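PDB 3LDU: putative methylase from Clostridium difficile, which probably methylates guanine bases of ribosomal RNA and, in this crystal, holds GTP in a pocket of its Rossmann-like methyltransferase domain. Local coordinates for residues K19-A22 with R23-T26; A50-N53 with M54-C58; F69-S73 with F74-F78; E124-K127 with K128-E132. All coordinates share one frame; numbering follows the deposited sequence. Where two conformers were deposited one is given.

Contact 1. Residues K19-A22 with R23-T26; sequences KMLA and REIT
I25 folds its CG1-CD1 arm back over L21, one turn earlier on helix 18-27, with CD1 of I25 3.9 Å from CG of L21 and the two side chains set at a slant. The helix belongs to the RlmL-type ferredoxin-like domain and packs on its sheet: L21 and I25 both rest on I40 of strand 39-44, and I25 also reaches I32 and Y42. Because CG1 of I25 stands opposite its own carbonyl carbon (chi1 -69°), it turns down toward the preceding turn and sits 3.3 Å from L21 O. That same oxygen takes the I25 amide, N to O 3.0 Å, in an ordinary helical bond.

E24 runs at about a right angle to L21, so its carboxylate passes the leucine flank, OE2 lying 3.8 Å from CD1 of L21. The acid is buried, yet both oxygens are engaged: OE1 with R57 N and Y189 OH, OE2 with C58 N. Three bonds therefore hold the group in place and probably favour its charged form.

The exposed end of the segment is T26, whose OG1 also bonds a glycerol probably left from crystallisation. A22 O has two donors from this one residue, T26 N at 2.9 Å and T26 OG1 at 2.9 Å; they come from opposite faces of the carbonyl plane, with OG1 36° out of it.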
loop_
_atom_site.group_PDB
_atom_site.type_symbol
_atom_site.label_atom_id
_atom_site.label_comp_id
_atom_site.label_asym_id
_atom_site.label_seq_id
_atom_site.Cartn_x
_atom_site.Cartn_y
_atom_site.Cartn_z
ATOM N N LYS A 19 -9.474 -6.183 3.125
ATOM C CA LYS A 19 -9.551 -6.792 4.451
ATOM C C LYS A 19 -8.324 -6.469 5.310
ATOM O O LYS A 19 -8.453 -6.184 6.499
ATOM C CB LYS A 19 -9.703 -8.315 4.332
ATOM C CG LYS A 19 -10.961 -8.864 4.961
ATOM C CD LYS A 19 -12.198 -8.395 4.222
ATOM C CE LYS A 19 -13.248 -9.497 4.185
ATOM N NZ LYS A 19 -12.718 -10.723 3.519
HETATM N N MSE A 20 -7.133 -6.528 4.710
HETATM C CA MSE A 20 -5.913 -6.215 5.442
HETATM C C MSE A 20 -5.888 -4.749 5.822
HETATM O O MSE A 20 -5.534 -4.411 6.943
HETATM C CB MSE A 20 -4.663 -6.528 4.627
HETATM C CG MSE A 20 -4.403 -8.003 4.464
HETATM SE SE MSE A 20 -5.486 -8.797 3.078
HETATM C CE MSE A 20 -6.702 -7.447 2.476
ATOM N N LEU A 21 -6.254 -3.885 4.881
ATOM C CA LEU A 21 -6.283 -2.433 5.159
ATOM C C LEU A 21 -7.310 -2.100 6.245
ATOM O O LEU A 21 -7.055 -1.297 7.137
ATOM C CB LEU A 21 -6.595 -1.647 3.890
ATOM C CG LEU A 21 -6.678 -0.111 4.013
ATOM C CD1 LEU A 21 -5.478 0.472 4.780
ATOM C CD2 LEU A 21 -6.762 0.488 2.635
ATOM N N ALA A 22 -8.479 -2.724 6.175
ATOM C CA ALA A 22 -9.510 -2.477 7.173
ATOM C C ALA A 22 -9.024 -2.881 8.561
ATOM O O ALA A 22 -9.293 -2.194 9.554
ATOM C CB ALA A 22 -10.791 -3.217 6.813
ATOM N N ARG A 23 -8.288 -3.984 8.621
ATOM C CA ARG A 23 -7.758 -4.479 9.876
ATOM C C ARG A 23 -6.754 -3.469 10.453
ATOM O O ARG A 23 -6.756 -3.201 11.655
ATOM C CB ARG A 23 -7.095 -5.835 9.623
ATOM C CG ARG A 23 -6.508 -6.520 10.815
ATOM C CD ARG A 23 -5.897 -7.838 10.347
ATOM N NE ARG A 23 -6.891 -8.712 9.717
ATOM C CZ ARG A 23 -6.588 -9.793 8.994
ATOM N NH1 ARG A 23 -5.321 -10.122 8.780
ATOM N NH2 ARG A 23 -7.555 -10.536 8.467
ATOM N N GLU A 24 -5.907 -2.909 9.590
ATOM C CA GLU A 24 -4.919 -1.912 10.023
ATOM C C GLU A 24 -5.612 -0.669 10.591
ATOM O O GLU A 24 -5.197 -0.116 11.611
ATOM C CB GLU A 24 -4.075 -1.438 8.838
ATOM C CG GLU A 24 -3.079 -2.436 8.274
ATOM C CD GLU A 24 -2.091 -1.729 7.354
ATOM O OE1 GLU A 24 -0.959 -1.466 7.802
ATOM O OE2 GLU A 24 -2.464 -1.381 6.213
ATOM N N ILE A 25 -6.639 -0.217 9.889
ATOM C CA ILE A 25 -7.395 0.963 10.299
ATOM C C ILE A 25 -8.073 0.711 11.637
ATOM O O ILE A 25 -8.057 1.561 12.528
ATOM C CB ILE A 25 -8.442 1.330 9.239
ATOM C CG1 ILE A 25 -7.736 1.840 7.977
ATOM C CG2 ILE A 25 -9.432 2.396 9.779
ATOM C CD1 ILE A 25 -8.654 1.916 6.746
ATOM N N THR A 26 -8.613 -0.493 11.793
ATOM C CA THR A 26 -9.268 -0.863 13.040
ATOM C C THR A 26 -8.241 -0.855 14.175
ATOM O O THR A 26 -8.530 -0.392 15.278
ATOM C CB THR A 26 -9.965 -2.240 12.906
ATOM O OG1 THR A 26 -10.965 -2.155 11.884
ATOM C CG2 THR A 26 -10.631 -2.643 14.213
#

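Contact 2. Residues A50-N53 with M54-C58; sequences AKSN and MWLRC
L56 has CG opposite its carbonyl carbon (chi1 -63°), which swings the leucine back along the chain until its CD1 lies 3.8 Å from CB of S52. W55 makes a similar turn (chi1 -77°), and the indole meets the carbonyl of K51 with its edge: CD1 of W55 is 3.5 Å from K51 O, which lies in the ring plane. K51 O also takes the amide of W55, N to O 2.9 Å.

This is the C-terminal end of helix 48-55 in the ferredoxin-like domain. The last helical-type bond, L56 N to S52 O at 3.0 Å, forms although L56 itself has already left helical torsions, its psi being 122°. N53 is buried and its amide engaged: OD1 bonds T161 OG1, and ND2 bonds both I49 O and T160 OG1. S52 OG turns back to G48 O. One water bridges N53 O, in the last turn of the helix, and L56 O just beyond it, donating at 2.7 Å and 2.9 Å. For N53 O the water stands in for the amide of R57, which is bonded to E24 instead; L56 O takes the water's other proton.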
loop_
_atom_site.group_PDB
_atom_site.type_symbol
_atom_site.label_atom_id
_atom_site.label_comp_id
_atom_site.label_asym_id
_atom_site.label_seq_id
_atom_site.Cartn_x
_atom_site.Cartn_y
_atom_site.Cartn_z
ATOM N N ALA A 50 -2.289 12.336 10.259
ATOM C CA ALA A 50 -0.912 12.014 10.622
ATOM C C ALA A 50 -0.723 10.512 10.872
ATOM O O ALA A 50 0.194 9.875 10.333
ATOM C CB ALA A 50 -0.483 12.824 11.856
ATOM N N LYS A 51 -1.592 9.944 11.702
ATOM C CA LYS A 51 -1.467 8.527 12.061
ATOM C C LYS A 51 -1.675 7.600 10.879
ATOM O O LYS A 51 -1.003 6.583 10.778
ATOM C CB LYS A 51 -2.447 8.146 13.176
ATOM C CG LYS A 51 -1.913 8.428 14.580
ATOM C CD LYS A 51 -2.977 8.177 15.643
ATOM C CE LYS A 51 -3.557 6.772 15.548
ATOM N NZ LYS A 51 -4.563 6.526 16.625
ATOM N N SER A 52 -2.616 7.938 9.999
ATOM C CA SER A 52 -2.913 7.077 8.843
ATOM C C SER A 52 -1.751 7.033 7.861
ATOM O O SER A 52 -1.332 5.957 7.426
ATOM C CB SER A 52 -4.195 7.541 8.150
ATOM O OG SER A 52 -5.294 7.385 9.028
ATOM N N ASN A 53 -1.212 8.195 7.519
ATOM C CA ASN A 53 -0.019 8.257 6.683
ATOM C C ASN A 53 1.181 7.585 7.344
ATOM O O ASN A 53 1.977 6.917 6.680
ATOM C CB ASN A 53 0.326 9.722 6.362
ATOM C CG ASN A 53 -0.532 10.274 5.261
ATOM O OD1 ASN A 53 -0.425 9.845 4.114
ATOM N ND2 ASN A 53 -1.405 11.225 5.597
HETATM N N MSE A 54 1.298 7.740 8.658
HETATM C CA MSE A 54 2.461 7.211 9.373
HETATM C C MSE A 54 2.461 5.688 9.427
HETATM O O MSE A 54 3.516 5.043 9.288
HETATM C CB MSE A 54 2.492 7.753 10.800
HETATM C CG MSE A 54 3.659 7.260 11.646
HETATM SE SE MSE A 54 5.418 7.739 10.919
HETATM C CE MSE A 54 5.061 9.497 10.321
ATOM N N TRP A 55 1.276 5.123 9.647
ATOM C CA TRP A 55 1.163 3.734 10.083
ATOM C C TRP A 55 0.587 2.751 9.064
ATOM O O TRP A 55 0.881 1.556 9.135
ATOM C CB TRP A 55 0.351 3.655 11.390
ATOM C CG TRP A 55 1.154 4.071 12.594
ATOM C CD1 TRP A 55 1.090 5.270 13.264
ATOM C CD2 TRP A 55 2.180 3.308 13.227
ATOM N NE1 TRP A 55 2.006 5.275 14.294
ATOM C CE2 TRP A 55 2.689 4.086 14.291
ATOM C CE3 TRP A 55 2.720 2.031 13.011
ATOM C CZ2 TRP A 55 3.701 3.628 15.133
ATOM C CZ3 TRP A 55 3.725 1.584 13.838
ATOM C CH2 TRP A 55 4.207 2.376 14.888
ATOM N N LEU A 56 -0.237 3.221 8.129
ATOM C CA LEU A 56 -0.878 2.268 7.217
ATOM C C LEU A 56 0.103 1.705 6.177
ATOM O O LEU A 56 0.708 2.465 5.408
ATOM C CB LEU A 56 -2.089 2.925 6.531
ATOM C CG LEU A 56 -3.201 3.346 7.482
ATOM C CD1 LEU A 56 -4.313 4.048 6.683
ATOM C CD2 LEU A 56 -3.759 2.147 8.251
ATOM N N ARG A 57 0.249 0.376 6.152
ATOM C CA ARG A 57 1.171 -0.300 5.234
ATOM C C ARG A 57 0.506 -0.765 3.950
ATOM O O ARG A 57 1.191 -1.018 2.963
ATOM C CB ARG A 57 1.810 -1.513 5.916
ATOM C CG ARG A 57 2.419 -1.202 7.261
ATOM C CD ARG A 57 3.115 -2.402 7.867
ATOM N NE ARG A 57 3.424 -2.179 9.279
ATOM C CZ ARG A 57 4.581 -1.709 9.719
ATOM N NH1 ARG A 57 5.554 -1.405 8.855
ATOM N NH2 ARG A 57 4.762 -1.527 11.019
ATOM N N CYS A 58 -0.823 -0.867 3.957
ATOM C CA CYS A 58 -1.551 -1.379 2.789
ATOM C C CYS A 58 -2.356 -0.326 2.024
ATOM O O CYS A 58 -3.005 -0.628 1.029
ATOM C CB CYS A 58 -2.446 -2.541 3.208
ATOM S SG CYS A 58 -1.473 -3.969 3.795
HETATM O O HOH W 1 2.612 4.661 5.276
#

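Contact 3. Residues F69-S73 with F74-F78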
loop_
_atom_site.group_PDB
_atom_site.type_symbol
_atom_site.label_atom_id
_atom_site.label_comp_id
_atom_site.label_asym_id
_atom_site.label_seq_id
_atom_site.Cartn_x
_atom_site.Cartn_y
_atom_site.Cartn_z
ATOM N N PHE A 69 -21.683 13.811 -3.831
ATOM C CA PHE A 69 -22.974 14.199 -4.381
ATOM C C PHE A 69 -23.144 13.582 -5.754
ATOM O O PHE A 69 -22.178 13.147 -6.372
ATOM C CB PHE A 69 -23.087 15.724 -4.485
ATOM C CG PHE A 69 -21.926 16.377 -5.206
ATOM C CD1 PHE A 69 -21.860 16.378 -6.593
ATOM C CD2 PHE A 69 -20.906 16.996 -4.494
ATOM C CE1 PHE A 69 -20.787 16.982 -7.261
ATOM C CE2 PHE A 69 -19.842 17.602 -5.150
ATOM C CZ PHE A 69 -19.781 17.595 -6.533
ATOM N N GLU A 70 -24.378 13.552 -6.237
ATOM C CA GLU A 70 -24.639 13.083 -7.583
ATOM C C GLU A 70 -24.414 14.217 -8.579
ATOM O O GLU A 70 -24.745 15.364 -8.306
ATOM C CB GLU A 70 -26.074 12.574 -7.682
ATOM C CG GLU A 70 -26.424 12.011 -9.034
ATOM C CD GLU A 70 -27.779 11.364 -9.033
ATOM O OE1 GLU A 70 -28.721 11.966 -9.596
ATOM O OE2 GLU A 70 -27.903 10.266 -8.452
ATOM N N ALA A 71 -23.848 13.897 -9.734
ATOM C CA ALA A 71 -23.704 14.883 -10.796
ATOM C C ALA A 71 -23.839 14.188 -12.143
ATOM O O ALA A 71 -23.002 13.379 -12.508
ATOM C CB ALA A 71 -22.367 15.601 -10.697
ATOM N N LYS A 72 -24.903 14.496 -12.877
ATOM C CA LYS A 72 -25.131 13.864 -14.172
ATOM C C LYS A 72 -24.831 14.806 -15.340
ATOM O O LYS A 72 -24.879 14.407 -16.504
ATOM C CB LYS A 72 -26.566 13.342 -14.262
ATOM C CG LYS A 72 -26.845 12.163 -13.334
ATOM C CD LYS A 72 -28.291 11.701 -13.454
ATOM C CE LYS A 72 -28.623 10.572 -12.480
ATOM N NZ LYS A 72 -28.019 9.263 -12.867
ATOM N N SER A 73 -24.529 16.060 -15.028
ATOM C CA SER A 73 -24.156 17.023 -16.056
ATOM C C SER A 73 -23.032 17.902 -15.545
ATOM O O SER A 73 -22.818 18.008 -14.340
ATOM C CB SER A 73 -25.358 17.898 -16.405
ATOM O OG SER A 73 -25.691 18.743 -15.316
ATOM N N PHE A 74 -22.321 18.557 -16.454
ATOM C CA PHE A 74 -21.270 19.461 -16.022
ATOM C C PHE A 74 -21.825 20.662 -15.244
ATOM O O PHE A 74 -21.205 21.134 -14.298
ATOM C CB PHE A 74 -20.370 19.856 -17.192
ATOM C CG PHE A 74 -19.511 18.712 -17.697
ATOM C CD1 PHE A 74 -18.434 18.262 -16.954
ATOM C CD2 PHE A 74 -19.812 18.072 -18.888
ATOM C CE1 PHE A 74 -17.658 17.206 -17.397
ATOM C CE2 PHE A 74 -19.038 17.013 -19.342
ATOM C CZ PHE A 74 -17.960 16.586 -18.596
ATOM N N ASP A 75 -23.015 21.132 -15.611
ATOM C CA ASP A 75 -23.665 22.185 -14.830
ATOM C C ASP A 75 -23.903 21.727 -13.380
ATOM O O ASP A 75 -23.640 22.467 -12.431
ATOM C CB ASP A 75 -24.981 22.621 -15.488
ATOM C CG ASP A 75 -24.764 23.326 -16.820
ATOM O OD1 ASP A 75 -23.728 24.006 -16.980
ATOM O OD2 ASP A 75 -25.636 23.208 -17.710
ATOM N N GLU A 76 -24.386 20.504 -13.209
ATOM C CA GLU A 76 -24.634 19.978 -11.872
ATOM C C GLU A 76 -23.320 19.799 -11.094
ATOM O O GLU A 76 -23.248 20.114 -9.909
ATOM C CB GLU A 76 -25.425 18.667 -11.945
ATOM C CG GLU A 76 -25.948 18.187 -10.601
ATOM C CD GLU A 76 -26.850 16.961 -10.703
ATOM O OE1 GLU A 76 -27.560 16.672 -9.709
ATOM O OE2 GLU A 76 -26.852 16.287 -11.763
ATOM N N LEU A 77 -22.291 19.283 -11.766
ATOM C CA LEU A 77 -20.959 19.152 -11.160
ATOM C C LEU A 77 -20.441 20.525 -10.692
ATOM O O LEU A 77 -19.960 20.674 -9.567
ATOM C CB LEU A 77 -19.976 18.522 -12.158
ATOM C CG LEU A 77 -18.492 18.488 -11.755
ATOM C CD1 LEU A 77 -18.314 17.602 -10.534
ATOM C CD2 LEU A 77 -17.607 17.974 -12.893
ATOM N N PHE A 78 -20.551 21.522 -11.563
ATOM C CA PHE A 78 -20.135 22.885 -11.218
ATOM C C PHE A 78 -20.908 23.461 -10.029
ATOM O O PHE A 78 -20.317 23.911 -9.051
ATOM C CB PHE A 78 -20.265 23.826 -12.421
ATOM C CG PHE A 78 -19.877 25.242 -12.113
ATOM C CD1 PHE A 78 -18.545 25.599 -12.020
ATOM C CD2 PHE A 78 -20.846 26.205 -11.892
ATOM C CE1 PHE A 78 -18.178 26.902 -11.722
ATOM C CE2 PHE A 78 -20.491 27.515 -11.592
ATOM C CZ PHE A 78 -19.154 27.867 -11.513
HETATM O O HOH W 2 -28.921 14.631 -10.777
#
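E76 OE2 receives the amide of K72 in a nearly straight bond, N to O 2.9 Å with 174° at the hydrogen, the donor coming from above the carboxylate plane. The glutamate reaches back that far because CG stands opposite its own backbone N (chi1 -169°) and the chain beyond is extended. The place is the start of helix 74-82, where a short loop leads into it from strand 63-70, in the THUMP region. S73 is the N-cap: its OG accepts from E76 N at 3.0 Å, while S73 O takes L77 N to open the helical pattern. The pair falls short of a capping box, since the acid takes the amide of K72 and S73 N, buried here, has no partner in the model.

The other oxygen of the acid, E76 OE1, comes within 4.8 Å of E70 OE1. A water lies within bonding distance of both, although its two protons cannot serve every acceptor around it; such a water would ease the repulsion between like charges. The lysine turns its own charge elsewhere, K72 NZ pairing with D152.

L77 makes the apolar part of the contact. Its CB is 4.0 Å from CB of A71, and its CD1 meets the edge of the F69 ring near the ring plane, 4.1 Å from CE1.

Contact 4. Residues E124-K127 with K128-E132; sequences ESLK and KSYLE
Two waters link S125 and S129, one turn apart. One donates to S125 OG at 2.9 Å and sits unusually close to S129 OG, so that link is doubtful in detail; the second donates to S125 O at 2.8 Å. S125 OG is further tied to I84 O, which links this turn to the neighbouring loop.

The apolar touch is between L126 and Y130, which lie side by side and point the same way, CD2 of L126 3.9 Å from CE2 of Y130. With CG opposite the carbonyl carbon (chi1 -67°), the tyrosine hangs beside the preceding turn, its CB 3.3 Å from L126 O. L126 continues onto W86 and F96, and Y130 OH bonds I90 O.

Backbone bonds carry the rest, and here helix 111-129 of the THUMP domain comes to its end. Y130 N meets L126 O at 2.8 Å, nearly in line with the C=O bond. L131 then takes a left-handed conformation, phi 45°, and a 6→1 bond closes round it, E132 N to K127 O at 3.2 Å, in the carbonyl plane on a lone pair. E132 is poorly ordered, which makes this bond less certain than the others. Among the charged groups, E124 OE2 forms a salt bridge with K82.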
loop_
_atom_site.group_PDB
_atom_site.type_symbol
_atom_site.label_atom_id
_atom_site.label_comp_id
_atom_site.label_asym_id
_atom_site.label_seq_id
_atom_site.Cartn_x
_atom_site.Cartn_y
_atom_site.Cartn_z
ATOM N N GLU A 124 -14.269 29.996 -8.216
ATOM C CA GLU A 124 -15.443 30.844 -7.981
ATOM C C GLU A 124 -15.803 30.891 -6.497
ATOM O O GLU A 124 -16.108 31.960 -5.956
ATOM C CB GLU A 124 -16.642 30.337 -8.782
ATOM C CG GLU A 124 -16.591 30.667 -10.251
ATOM C CD GLU A 124 -17.593 31.738 -10.610
ATOM O OE1 GLU A 124 -17.182 32.911 -10.752
ATOM O OE2 GLU A 124 -18.795 31.408 -10.730
ATOM N N SER A 125 -15.766 29.726 -5.852
ATOM C CA SER A 125 -16.071 29.609 -4.425
ATOM C C SER A 125 -15.124 30.451 -3.561
ATOM O O SER A 125 -15.563 31.186 -2.671
ATOM C CB SER A 125 -16.019 28.149 -3.976
ATOM O OG SER A 125 -16.251 28.051 -2.579
ATOM N N LEU A 126 -13.829 30.339 -3.836
ATOM C CA LEU A 126 -12.807 31.069 -3.089
ATOM C C LEU A 126 -12.847 32.567 -3.374
ATOM O O LEU A 126 -12.677 33.379 -2.468
ATOM C CB LEU A 126 -11.419 30.522 -3.415
ATOM C CG LEU A 126 -11.216 29.077 -2.958
ATOM C CD1 LEU A 126 -9.839 28.593 -3.361
ATOM C CD2 LEU A 126 -11.402 28.976 -1.450
ATOM N N LYS A 127 -13.055 32.928 -4.635
ATOM C CA LYS A 127 -13.143 34.340 -5.012
ATOM C C LYS A 127 -14.237 35.021 -4.199
ATOM O O LYS A 127 -14.094 36.172 -3.759
ATOM C CB LYS A 127 -13.438 34.469 -6.510
ATOM C CG LYS A 127 -13.936 35.850 -6.904
ATOM C CD LYS A 127 -14.378 35.930 -8.361
ATOM C CE LYS A 127 -14.912 37.332 -8.670
ATOM N NZ LYS A 127 -15.441 37.467 -10.056
ATOM N N LYS A 128 -15.335 34.306 -3.991
ATOM C CA LYS A 128 -16.451 34.832 -3.213
ATOM C C LYS A 128 -16.091 34.970 -1.727
ATOM O O LYS A 128 -16.375 36.000 -1.100
ATOM C CB LYS A 128 -17.683 33.941 -3.395
ATOM C CG LYS A 128 -18.917 34.405 -2.638
ATOM C CD LYS A 128 -20.121 33.510 -2.924
ATOM C CE LYS A 128 -20.589 33.637 -4.369
ATOM N NZ LYS A 128 -21.838 32.858 -4.621
ATOM N N SER A 129 -15.468 33.937 -1.166
ATOM C CA SER A 129 -15.090 33.949 0.248
ATOM C C SER A 129 -14.020 34.992 0.551
ATOM O O SER A 129 -14.089 35.675 1.571
ATOM C CB SER A 129 -14.590 32.569 0.703
ATOM O OG SER A 129 -15.609 31.587 0.637
ATOM N N TYR A 130 -13.033 35.098 -0.338
ATOM C CA TYR A 130 -11.843 35.914 -0.101
ATOM C C TYR A 130 -11.944 37.287 -0.741
ATOM O O TYR A 130 -10.970 38.033 -0.763
ATOM C CB TYR A 130 -10.580 35.199 -0.604
ATOM C CG TYR A 130 -10.252 33.945 0.181
ATOM C CD1 TYR A 130 -10.643 33.826 1.503
ATOM C CD2 TYR A 130 -9.551 32.891 -0.395
ATOM C CE1 TYR A 130 -10.358 32.701 2.241
ATOM C CE2 TYR A 130 -9.255 31.733 0.342
ATOM C CZ TYR A 130 -9.666 31.654 1.665
ATOM O OH TYR A 130 -9.407 30.545 2.442
ATOM N N LEU A 131 -13.124 37.615 -1.261
ATOM C CA LEU A 131 -13.356 38.923 -1.859
ATOM C C LEU A 131 -12.195 39.318 -2.771
ATOM O O LEU A 131 -11.719 40.452 -2.725
ATOM C CB LEU A 131 -13.525 39.969 -0.758
ATOM C CG LEU A 131 -14.469 39.575 0.381
ATOM C CD1 LEU A 131 -14.313 40.501 1.584
ATOM C CD2 LEU A 131 -15.913 39.535 -0.104
ATOM N N GLU A 132 -11.732 38.378 -3.590
ATOM C CA GLU A 132 -10.577 38.637 -4.445
ATOM C C GLU A 132 -10.949 39.329 -5.753
ATOM O O GLU A 132 -11.621 38.755 -6.610
ATOM C CB GLU A 132 -9.784 37.357 -4.706
ATOM C CG GLU A 132 -9.150 36.782 -3.452
ATOM C CD GLU A 132 -7.722 36.334 -3.673
ATOM O OE1 GLU A 132 -6.862 37.202 -3.931
ATOM O OE2 GLU A 132 -7.461 35.116 -3.582
HETATM O O HOH W 3 -14.970 29.293 -0.256
HETATM O O HOH W 4 -18.093 30.990 -1.445
#

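How the contacts relate
Along the chain the four contacts follow one another in numerical order and fall into two pairs. Contacts 1 and 2 lie within the ferredoxin-like domain, on helices 18-27 and 48-55, their centres 11 Å apart and in direct touch between E24 and L56. Contacts 3 and 4 belong to the THUMP domain, centres 21 Å apart, meeting where the F78 ring reaches E124 of helix 111-129. Between the pairs the centres are about 33 to 40 Å apart. Strand 63-70, in the seven-stranded sheet both domains share, leads to contact 3. All four lie away from the GTP pocket, but the first pair borders the methyltransferase domain, as at Y189, while the second sits far out in the chain.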